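Local coordinates for protein nicotinate-nucleotide pyrophosphorylase (Pyrococcus furiosus, PDB 2I14) that probably catalyses transfer of the phosphoribosyl group of phosphoribosyl pyrophosphate to nicotinate, giving nicotinate mononucleotide on the route to NAD, at residues D219-E229 and E256-Y266; K42-L53 and V304-E314. All coordinates share one frame; numbering follows the deposited sequence.

Interaction 1 (D219-E229 and E256-Y266); sequences DEKVEAVMAAE and EVRWELKVRGY
A228 lays its methyl over one face of the Y266 ring, CB 3.5 Å from the ring centroid in a CH-pi contact 16° off the normal. Y266 OH reaches E229 CB at 3.4 Å. A228 CB also meets L261 CD2 at 4.0 Å; one turn back, A224 CB rests 3.9 Å from V257 CG1, and the axes of helices 220-228 and 256-263 approach to 9.2 Å and cross at 39°. V225 CG1, anti to its carbonyl carbon (chi1 -68°), leans on R264 CD at 3.5 Å. K221 NZ appears to salt-bridge E260 OE1, an oxygen less surely placed, and the K221 ammonium also donates to A319 O of the second subunit. A leucine in place of Y266, without ring or hydroxyl, would probably leave the A228 methyl without its aromatic face and open a gap beside E229.

In the second shell, the R264 guanidinium lies edge-on to E260 O, with NH1 bonded at 2.7 Å on a lone pair in the carbonyl plane. A Schellman motif, G265 its C-prime residue, ends the second helix and delivers Y266. At the opposite end D219 caps the first helix, OD2 accepting from K221 N at 3.2 Å. D219 and E256 share R246 of a third subunit, which probably tempers their repulsion; the second subunit adds R321 to D219 and G322 N to E256 OE1.

Following strands 211-213 and 237-240, the helices are successive members of the alpha/beta-barrel layer; E220, salt-bridged to R321 of the fourth subunit, lies beside D215, which binds zinc in this protein though not in this chain's model.

Interaction 2 (K42-L53 and V304-E314); sequences KKVLADVTTTSL and VDFALDIVEVE
L308 spreads both methyls over A46 CB, with CD1 at 3.5 Å, because its CG stands anti to the backbone N (chi1 -180°) and so swings back across the strand pair. V48 crosses this leucine at about a right angle, bringing CG2 to 3.5 Å from CD2. Its other methyl, CG1, lies 4.0 Å from F306 CD2. The F306 ring carries V304 CG1 above its centre and also meets the ring of F88. On the same face I310 CG2 packs 3.9 Å from V44 CB, and both I310 and V313 touch I188 of the fourth subunit.

The other face is more polar. D47 sets CB 3.4 Å from V311 CG1, while its OD1 accepts from Q96. At the far end the bent E314 chain doubles back: OE2 receives K43 N at 3.0 Å on the anti side, tilted 33° out of the carboxylate plane, whereas K42 NZ donates to T189 O of the fourth subunit.

Paired backbone bonds run between the strands from T49 and A307 onward. V311 and E312 both face L45, with V311 N to L45 O at 2.9 Å, making a classic beta bulge where strand 43-49, from the N-terminal quinolinate phosphoribosyltransferase family region, pairs within the antiparallel sheet with strand 307-313, which follows the last barrel strand.

Interactions 1 and 2 illustrate how one chain builds two different architectures. Their centres lie 56 Å apart, on opposite sides of the chain's centre, and their nearest atoms are about 33 Å apart. Along the sequence 42-53 comes first, then 219-229 and 256-266, and finally 304-314, so the strand pair of interaction 2 brackets the barrel helices of interaction 1. Interaction 1 flanks the parallel barrel sheet; interaction 2 belongs to the antiparallel sheet, where the chain returns after completing the barrel. Both touch the fourth subunit. The D305 side chain lies about 5 Å from a bound substrate analogue and weakly hydrogen-bonds H144 of that subunit, consistent with active sites that form between subunits.

Interaction 1 (D219-E229 and E256-Y266)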
loop_
_atom_site.group_PDB
_atom_site.type_symbol
_atom_site.label_atom_id
_atom_site.label_comp_id
_atom_site.label_asym_id
_atom_site.label_seq_id
_atom_site.Cartn_x
_atom_site.Cartn_y
_atom_site.Cartn_z
ATOM N N ASP A 219 33.145 -0.725 -20.039
ATOM C CA ASP A 219 32.056 0.097 -19.522
ATOM C C ASP A 219 31.702 1.175 -20.552
ATOM O O ASP A 219 32.528 1.536 -21.391
ATOM C CB ASP A 219 32.470 0.751 -18.199
ATOM C CG ASP A 219 31.296 1.397 -17.468
ATOM O OD1 ASP A 219 30.355 0.662 -17.075
ATOM O OD2 ASP A 219 31.318 2.637 -17.288
ATOM N N GLU A 220 30.474 1.684 -20.497
ATOM C CA GLU A 220 30.048 2.716 -21.441
ATOM C C GLU A 220 30.988 3.903 -21.316
ATOM O O GLU A 220 31.326 4.546 -22.307
ATOM C CB GLU A 220 28.616 3.194 -21.154
ATOM C CG GLU A 220 27.546 2.113 -21.110
ATOM C CD GLU A 220 27.496 1.379 -19.779
ATOM O OE1 GLU A 220 26.648 0.474 -19.619
ATOM O OE2 GLU A 220 28.306 1.710 -18.889
ATOM N N LYS A 221 31.409 4.184 -20.085
ATOM C CA LYS A 221 32.297 5.309 -19.811
ATOM C C LYS A 221 33.593 5.187 -20.591
ATOM O O LYS A 221 34.058 6.146 -21.203
ATOM C CB LYS A 221 32.609 5.391 -18.313
ATOM C CG LYS A 221 33.404 6.619 -17.923
ATOM C CD LYS A 221 33.354 6.857 -16.427
ATOM C CE LYS A 221 34.448 6.126 -15.672
ATOM N NZ LYS A 221 35.760 6.812 -15.855
ATOM N N VAL A 222 34.169 3.995 -20.574
ATOM C CA VAL A 222 35.418 3.764 -21.269
ATOM C C VAL A 222 35.224 3.777 -22.779
ATOM O O VAL A 222 35.851 4.567 -23.479
ATOM C CB VAL A 222 36.043 2.424 -20.845
ATOM C CG1 VAL A 222 37.387 2.258 -21.513
ATOM C CG2 VAL A 222 36.187 2.372 -19.334
ATOM N N GLU A 223 34.347 2.918 -23.279
ATOM C CA GLU A 223 34.110 2.838 -24.717
ATOM C C GLU A 223 33.552 4.108 -25.350
ATOM O O GLU A 223 33.628 4.292 -26.565
ATOM C CB GLU A 223 33.182 1.662 -25.030
ATOM C CG GLU A 223 33.821 0.309 -24.814
ATOM C CD GLU A 223 33.011 -0.817 -25.422
ATOM O OE1 GLU A 223 32.756 -0.782 -26.648
ATOM O OE2 GLU A 223 32.633 -1.740 -24.673
ATOM N N ALA A 224 32.989 4.985 -24.532
ATOM C CA ALA A 224 32.435 6.218 -25.061
ATOM C C ALA A 224 33.556 7.108 -25.578
ATOM O O ALA A 224 33.519 7.542 -26.734
ATOM C CB ALA A 224 31.641 6.933 -23.992
ATOM N N VAL A 225 34.558 7.375 -24.733
ATOM C CA VAL A 225 35.682 8.218 -25.146
ATOM C C VAL A 225 36.429 7.576 -26.308
ATOM O O VAL A 225 36.825 8.271 -27.242
ATOM C CB VAL A 225 36.672 8.514 -23.988
ATOM C CG1 VAL A 225 36.006 9.408 -22.958
ATOM C CG2 VAL A 225 37.154 7.228 -23.367
ATOM N N MET A 226 36.614 6.259 -26.257
ATOM C CA MET A 226 37.280 5.543 -27.342
ATOM C C MET A 226 36.614 5.916 -28.666
ATOM O O MET A 226 37.281 6.366 -29.600
ATOM C CB MET A 226 37.174 4.026 -27.145
ATOM C CG MET A 226 38.040 3.459 -26.032
ATOM S SD MET A 226 37.668 1.721 -25.698
ATOM C CE MET A 226 38.582 0.868 -26.983
ATOM N N ALA A 227 35.298 5.728 -28.737
ATOM C CA ALA A 227 34.535 6.042 -29.941
ATOM C C ALA A 227 34.704 7.505 -30.335
ATOM O O ALA A 227 34.564 7.864 -31.502
ATOM C CB ALA A 227 33.066 5.729 -29.719
ATOM N N ALA A 228 34.994 8.351 -29.351
ATOM C CA ALA A 228 35.193 9.779 -29.602
ATOM C C ALA A 228 36.573 9.960 -30.231
ATOM O O ALA A 228 36.712 10.562 -31.310
ATOM C CB ALA A 228 35.100 10.557 -28.297
ATOM N N GLU A 229 37.593 9.444 -29.544
ATOM C CA GLU A 229 38.958 9.501 -30.045
ATOM C C GLU A 229 39.081 8.407 -31.109
ATOM O O GLU A 229 39.800 7.419 -30.956
ATOM C CB GLU A 229 39.974 9.298 -28.909
ATOM C CG GLU A 229 39.734 8.092 -28.004
ATOM C CD GLU A 229 40.758 7.986 -26.866
ATOM O OE1 GLU A 229 40.976 8.994 -26.150
ATOM O OE2 GLU A 229 41.337 6.892 -26.683
ATOM N N GLU A 256 27.256 10.455 -16.374
ATOM C CA GLU A 256 28.667 10.108 -16.305
ATOM C C GLU A 256 29.283 10.081 -17.694
ATOM O O GLU A 256 30.417 10.514 -17.892
ATOM C CB GLU A 256 28.820 8.754 -15.626
ATOM C CG GLU A 256 30.234 8.254 -15.464
ATOM C CD GLU A 256 30.293 6.997 -14.601
ATOM O OE1 GLU A 256 31.284 6.237 -14.668
ATOM O OE2 GLU A 256 29.339 6.759 -13.832
ATOM N N VAL A 257 28.537 9.586 -18.670
ATOM C CA VAL A 257 29.065 9.538 -20.023
ATOM C C VAL A 257 29.236 10.962 -20.526
ATOM O O VAL A 257 30.309 11.337 -21.030
ATOM C CB VAL A 257 28.132 8.756 -20.986
ATOM C CG1 VAL A 257 28.618 8.896 -22.430
ATOM C CG2 VAL A 257 28.106 7.290 -20.599
ATOM N N ARG A 258 28.180 11.757 -20.388
ATOM C CA ARG A 258 28.242 13.143 -20.823
ATOM C C ARG A 258 29.443 13.842 -20.192
ATOM O O ARG A 258 30.106 14.650 -20.838
ATOM C CB ARG A 258 26.978 13.880 -20.421
ATOM C CG ARG A 258 25.743 13.341 -21.055
ATOM C CD ARG A 258 24.544 13.985 -20.430
ATOM N NE ARG A 258 24.263 15.307 -20.965
ATOM C CZ ARG A 258 23.766 15.529 -22.176
ATOM N NH1 ARG A 258 23.502 14.514 -22.988
ATOM N NH2 ARG A 258 23.504 16.767 -22.565
ATOM N N TRP A 259 29.728 13.531 -18.932
ATOM C CA TRP A 259 30.846 14.159 -18.260
ATOM C C TRP A 259 32.162 13.735 -18.864
ATOM O O TRP A 259 32.896 14.564 -19.398
ATOM C CB TRP A 259 30.836 13.826 -16.778
ATOM C CG TRP A 259 31.992 14.409 -16.026
ATOM C CD1 TRP A 259 33.139 13.769 -15.663
ATOM C CD2 TRP A 259 32.089 15.733 -15.506
ATOM N NE1 TRP A 259 33.940 14.607 -14.941
ATOM C CE2 TRP A 259 33.322 15.822 -14.829
ATOM C CE3 TRP A 259 31.251 16.860 -15.544
ATOM C CZ2 TRP A 259 33.742 16.993 -14.189
ATOM C CZ3 TRP A 259 31.667 18.026 -14.907
ATOM C CH2 TRP A 259 32.902 18.081 -14.239
ATOM N N GLU A 260 32.461 12.442 -18.790
ATOM C CA GLU A 260 33.717 11.942 -19.333
ATOM C C GLU A 260 33.980 12.446 -20.746
ATOM O O GLU A 260 35.131 12.561 -21.156
ATOM C CB GLU A 260 33.734 10.417 -19.308
ATOM C CG GLU A 260 34.739 9.840 -18.320
ATOM C CD GLU A 260 34.499 10.311 -16.888
ATOM O OE1 GLU A 260 35.237 9.873 -15.975
ATOM O OE2 GLU A 260 33.575 11.114 -16.673
ATOM N N LEU A 261 32.913 12.742 -21.486
ATOM C CA LEU A 261 33.061 13.250 -22.835
ATOM C C LEU A 261 33.358 14.728 -22.770
ATOM O O LEU A 261 34.308 15.207 -23.399
ATOM C CB LEU A 261 31.793 13.020 -23.654
ATOM C CG LEU A 261 31.578 11.604 -24.200
ATOM C CD1 LEU A 261 30.295 11.575 -25.005
ATOM C CD2 LEU A 261 32.765 11.171 -25.065
ATOM N N LYS A 262 32.546 15.450 -22.008
ATOM C CA LYS A 262 32.703 16.896 -21.845
ATOM C C LYS A 262 34.095 17.280 -21.313
ATOM O O LYS A 262 34.738 18.205 -21.835
ATOM C CB LYS A 262 31.635 17.426 -20.893
ATOM C CG LYS A 262 31.655 18.925 -20.696
ATOM C CD LYS A 262 30.750 19.332 -19.540
ATOM C CE LYS A 262 30.653 20.844 -19.399
ATOM N NZ LYS A 262 29.770 21.249 -18.272
ATOM N N VAL A 263 34.550 16.574 -20.276
ATOM C CA VAL A 263 35.862 16.832 -19.688
ATOM C C VAL A 263 36.964 16.699 -20.736
ATOM O O VAL A 263 37.823 17.576 -20.856
ATOM C CB VAL A 263 36.168 15.861 -18.513
ATOM C CG1 VAL A 263 37.664 15.673 -18.357
ATOM C CG2 VAL A 263 35.629 16.430 -17.222
ATOM N N ARG A 264 36.935 15.604 -21.491
ATOM C CA ARG A 264 37.934 15.369 -22.520
ATOM C C ARG A 264 37.653 16.159 -23.791
ATOM O O ARG A 264 38.050 15.760 -24.885
ATOM C CB ARG A 264 38.027 13.876 -22.823
ATOM C CG ARG A 264 38.479 13.073 -21.624
ATOM C CD ARG A 264 38.535 11.578 -21.908
ATOM N NE ARG A 264 38.927 10.845 -20.709
ATOM C CZ ARG A 264 38.190 10.775 -19.603
ATOM N NH1 ARG A 264 37.009 11.384 -19.542
ATOM N NH2 ARG A 264 38.649 10.126 -18.540
ATOM N N GLY A 265 36.950 17.276 -23.633
ATOM C CA GLY A 265 36.667 18.148 -24.756
ATOM C C GLY A 265 35.758 17.692 -25.875
ATOM O O GLY A 265 35.601 18.422 -26.862
ATOM N N TYR A 266 35.172 16.504 -25.768
ATOM C CA TYR A 266 34.260 16.067 -26.826
ATOM C C TYR A 266 32.881 16.615 -26.457
ATOM O O TYR A 266 32.303 16.208 -25.451
ATOM C CB TYR A 266 34.229 14.547 -26.917
ATOM C CG TYR A 266 35.602 13.930 -26.981
ATOM C CD1 TYR A 266 36.243 13.493 -25.824
ATOM C CD2 TYR A 266 36.258 13.768 -28.203
ATOM C CE1 TYR A 266 37.500 12.903 -25.879
ATOM C CE2 TYR A 266 37.522 13.177 -28.268
ATOM C CZ TYR A 266 38.134 12.745 -27.101
ATOM O OH TYR A 266 39.369 12.139 -27.148
#

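Interaction 2 (K42-L53 and V304-E314)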
loop_
_atom_site.group_PDB
_atom_site.type_symbol
_atom_site.label_atom_id
_atom_site.label_comp_id
_atom_site.label_asym_id
_atom_site.label_seq_id
_atom_site.Cartn_x
_atom_site.Cartn_y
_atom_site.Cartn_z
ATOM N N LYS A 42 -32.102 -6.995 -44.017
ATOM C CA LYS A 42 -32.519 -5.680 -43.545
ATOM C C LYS A 42 -31.340 -4.729 -43.318
ATOM O O LYS A 42 -30.228 -5.153 -42.992
ATOM C CB LYS A 42 -33.347 -5.802 -42.265
ATOM C CG LYS A 42 -32.681 -6.565 -41.148
ATOM C CD LYS A 42 -33.454 -6.387 -39.846
ATOM C CE LYS A 42 -34.885 -6.896 -39.948
ATOM N NZ LYS A 42 -35.641 -6.622 -38.698
ATOM N N LYS A 43 -31.608 -3.438 -43.506
ATOM C CA LYS A 43 -30.604 -2.387 -43.355
ATOM C C LYS A 43 -30.340 -2.053 -41.889
ATOM O O LYS A 43 -31.271 -1.861 -41.100
ATOM C CB LYS A 43 -31.055 -1.118 -44.099
ATOM C CG LYS A 43 -30.201 -0.702 -45.315
ATOM C CD LYS A 43 -30.228 -1.723 -46.464
ATOM C CE LYS A 43 -29.945 -1.071 -47.833
ATOM N NZ LYS A 43 -28.641 -0.326 -47.942
ATOM N N VAL A 44 -29.058 -1.987 -41.537
ATOM C CA VAL A 44 -28.637 -1.673 -40.180
ATOM C C VAL A 44 -27.431 -0.746 -40.208
ATOM O O VAL A 44 -26.669 -0.718 -41.178
ATOM C CB VAL A 44 -28.228 -2.938 -39.393
ATOM C CG1 VAL A 44 -29.438 -3.827 -39.154
ATOM C CG2 VAL A 44 -27.136 -3.694 -40.156
ATOM N N LEU A 45 -27.274 0.020 -39.135
ATOM C CA LEU A 45 -26.145 0.920 -38.998
ATOM C C LEU A 45 -25.354 0.424 -37.799
ATOM O O LEU A 45 -25.873 0.357 -36.682
ATOM C CB LEU A 45 -26.615 2.355 -38.755
ATOM C CG LEU A 45 -25.509 3.411 -38.593
ATOM C CD1 LEU A 45 -24.582 3.379 -39.787
ATOM C CD2 LEU A 45 -26.129 4.789 -38.430
ATOM N N ALA A 46 -24.106 0.045 -38.041
ATOM C CA ALA A 46 -23.248 -0.441 -36.974
ATOM C C ALA A 46 -22.222 0.637 -36.598
ATOM O O ALA A 46 -21.769 1.419 -37.437
ATOM C CB ALA A 46 -22.551 -1.742 -37.403
ATOM N N ASP A 47 -21.885 0.667 -35.313
ATOM C CA ASP A 47 -20.943 1.617 -34.744
ATOM C C ASP A 47 -19.678 0.904 -34.288
ATOM O O ASP A 47 -19.710 -0.273 -33.908
ATOM C CB ASP A 47 -21.573 2.277 -33.514
ATOM C CG ASP A 47 -21.875 3.751 -33.714
ATOM O OD1 ASP A 47 -21.827 4.206 -34.880
ATOM O OD2 ASP A 47 -22.172 4.446 -32.705
ATOM N N VAL A 48 -18.561 1.620 -34.327
ATOM C CA VAL A 48 -17.301 1.075 -33.853
ATOM C C VAL A 48 -16.792 2.018 -32.765
ATOM O O VAL A 48 -16.540 3.201 -33.021
ATOM C CB VAL A 48 -16.272 0.965 -34.970
ATOM C CG1 VAL A 48 -14.940 0.577 -34.386
ATOM C CG2 VAL A 48 -16.703 -0.093 -35.956
ATOM N N THR A 49 -16.679 1.498 -31.545
ATOM C CA THR A 49 -16.206 2.291 -30.398
ATOM C C THR A 49 -15.436 1.426 -29.395
ATOM O O THR A 49 -15.137 0.265 -29.648
ATOM C CB THR A 49 -17.382 2.896 -29.609
ATOM O OG1 THR A 49 -18.130 1.820 -29.033
ATOM C CG2 THR A 49 -18.311 3.700 -30.513
ATOM N N THR A 50 -15.106 2.019 -28.261
ATOM C CA THR A 50 -14.441 1.304 -27.172
ATOM C C THR A 50 -15.047 1.934 -25.957
ATOM O O THR A 50 -15.402 3.116 -25.976
ATOM C CB THR A 50 -12.910 1.545 -27.039
ATOM O OG1 THR A 50 -12.649 2.938 -26.842
ATOM C CG2 THR A 50 -12.192 1.088 -28.247
ATOM N N THR A 51 -15.157 1.147 -24.898
ATOM C CA THR A 51 -15.721 1.650 -23.655
ATOM C C THR A 51 -14.564 2.058 -22.771
ATOM O O THR A 51 -14.754 2.612 -21.693
ATOM C CB THR A 51 -16.547 0.570 -22.940
ATOM O OG1 THR A 51 -15.747 -0.606 -22.785
ATOM C CG2 THR A 51 -17.798 0.234 -23.744
ATOM N N SER A 52 -13.356 1.790 -23.253
ATOM C CA SER A 52 -12.151 2.130 -22.515
ATOM C C SER A 52 -10.946 2.091 -23.431
ATOM O O SER A 52 -10.986 1.511 -24.508
ATOM C CB SER A 52 -11.924 1.107 -21.415
ATOM O OG SER A 52 -11.587 -0.138 -22.015
ATOM N N LEU A 53 -9.865 2.698 -22.980
ATOM C CA LEU A 53 -8.614 2.697 -23.717
ATOM C C LEU A 53 -7.644 1.977 -22.795
ATOM O O LEU A 53 -7.853 1.908 -21.593
ATOM C CB LEU A 53 -8.138 4.134 -23.973
ATOM C CG LEU A 53 -9.016 4.920 -24.949
ATOM C CD1 LEU A 53 -8.792 6.409 -24.764
ATOM C CD2 LEU A 53 -8.715 4.466 -26.371
ATOM N N VAL A 304 -6.664 -1.535 -28.816
ATOM C CA VAL A 304 -7.754 -0.718 -28.276
ATOM C C VAL A 304 -8.968 -1.620 -28.412
ATOM O O VAL A 304 -9.281 -2.046 -29.511
ATOM C CB VAL A 304 -7.952 0.578 -29.113
ATOM C CG1 VAL A 304 -9.084 1.412 -28.548
ATOM C CG2 VAL A 304 -6.666 1.388 -29.115
ATOM N N ASP A 305 -9.628 -1.925 -27.299
ATOM C CA ASP A 305 -10.788 -2.828 -27.304
ATOM C C ASP A 305 -11.907 -2.257 -28.162
ATOM O O ASP A 305 -12.930 -1.815 -27.638
ATOM C CB ASP A 305 -11.304 -3.065 -25.864
ATOM C CG ASP A 305 -11.943 -4.455 -25.680
ATOM O OD1 ASP A 305 -12.647 -4.691 -24.656
ATOM O OD2 ASP A 305 -11.729 -5.321 -26.561
ATOM N N PHE A 306 -11.703 -2.264 -29.479
ATOM C CA PHE A 306 -12.684 -1.746 -30.439
ATOM C C PHE A 306 -13.784 -2.776 -30.712
ATOM O O PHE A 306 -13.496 -3.946 -30.933
ATOM C CB PHE A 306 -11.978 -1.366 -31.756
ATOM C CG PHE A 306 -11.523 0.067 -31.819
ATOM C CD1 PHE A 306 -10.282 0.398 -32.358
ATOM C CD2 PHE A 306 -12.338 1.093 -31.352
ATOM C CE1 PHE A 306 -9.852 1.729 -32.429
ATOM C CE2 PHE A 306 -11.921 2.431 -31.415
ATOM C CZ PHE A 306 -10.671 2.747 -31.955
ATOM N N ALA A 307 -15.039 -2.347 -30.695
ATOM C CA ALA A 307 -16.132 -3.273 -30.957
ATOM C C ALA A 307 -17.130 -2.724 -31.971
ATOM O O ALA A 307 -17.393 -1.526 -32.009
ATOM C CB ALA A 307 -16.844 -3.620 -29.658
ATOM N N LEU A 308 -17.679 -3.613 -32.792
ATOM C CA LEU A 308 -18.666 -3.240 -33.803
ATOM C C LEU A 308 -20.062 -3.603 -33.283
ATOM O O LEU A 308 -20.384 -4.781 -33.103
ATOM C CB LEU A 308 -18.379 -3.995 -35.111
ATOM C CG LEU A 308 -19.284 -3.759 -36.327
ATOM C CD1 LEU A 308 -20.662 -4.399 -36.145
ATOM C CD2 LEU A 308 -19.417 -2.262 -36.542
ATOM N N ASP A 309 -20.895 -2.598 -33.042
ATOM C CA ASP A 309 -22.245 -2.859 -32.541
ATOM C C ASP A 309 -23.344 -2.109 -33.286
ATOM O O ASP A 309 -23.290 -0.887 -33.415
ATOM C CB ASP A 309 -22.350 -2.487 -31.065
ATOM C CG ASP A 309 -21.238 -3.077 -30.231
ATOM O OD1 ASP A 309 -20.880 -4.255 -30.442
ATOM O OD2 ASP A 309 -20.729 -2.361 -29.348
ATOM N N ILE A 310 -24.349 -2.844 -33.761
ATOM C CA ILE A 310 -25.477 -2.225 -34.462
ATOM C C ILE A 310 -26.249 -1.336 -33.486
ATOM O O ILE A 310 -26.768 -1.797 -32.474
ATOM C CB ILE A 310 -26.402 -3.294 -35.082
ATOM C CG1 ILE A 310 -26.468 -4.516 -34.177
ATOM C CG2 ILE A 310 -25.867 -3.716 -36.436
ATOM C CD1 ILE A 310 -27.057 -5.729 -34.860
ATOM N N VAL A 311 -26.280 -0.047 -33.794
ATOM C CA VAL A 311 -26.949 0.945 -32.964
ATOM C C VAL A 311 -28.261 1.420 -33.586
ATOM O O VAL A 311 -28.986 2.219 -32.995
ATOM C CB VAL A 311 -26.052 2.166 -32.758
ATOM C CG1 VAL A 311 -24.705 1.732 -32.213
ATOM C CG2 VAL A 311 -25.877 2.888 -34.069
ATOM N N GLU A 312 -28.555 0.927 -34.787
ATOM C CA GLU A 312 -29.781 1.293 -35.479
ATOM C C GLU A 312 -30.126 0.266 -36.556
ATOM O O GLU A 312 -29.265 -0.144 -37.338
ATOM C CB GLU A 312 -29.634 2.681 -36.105
ATOM C CG GLU A 312 -30.964 3.372 -36.390
ATOM C CD GLU A 312 -30.797 4.785 -36.926
ATOM O OE1 GLU A 312 -30.251 4.933 -38.045
ATOM O OE2 GLU A 312 -31.210 5.740 -36.229
ATOM N N VAL A 313 -31.391 -0.151 -36.578
ATOM C CA VAL A 313 -31.872 -1.124 -37.553
ATOM C C VAL A 313 -33.116 -0.574 -38.246
ATOM O O VAL A 313 -34.152 -0.383 -37.611
ATOM C CB VAL A 313 -32.232 -2.457 -36.872
ATOM C CG1 VAL A 313 -32.521 -3.524 -37.925
ATOM C CG2 VAL A 313 -31.102 -2.891 -35.964
ATOM N N GLU A 314 -33.005 -0.318 -39.547
ATOM C CA GLU A 314 -34.112 0.224 -40.334
ATOM C C GLU A 314 -34.587 1.572 -39.787
ATOM O O GLU A 314 -35.773 1.766 -39.519
ATOM C CB GLU A 314 -35.286 -0.758 -40.358
ATOM C CG GLU A 314 -35.680 -1.224 -41.746
ATOM C CD GLU A 314 -35.362 -2.693 -41.986
ATOM O OE1 GLU A 314 -35.959 -3.554 -41.296
ATOM O OE2 GLU A 314 -34.517 -2.983 -42.866
#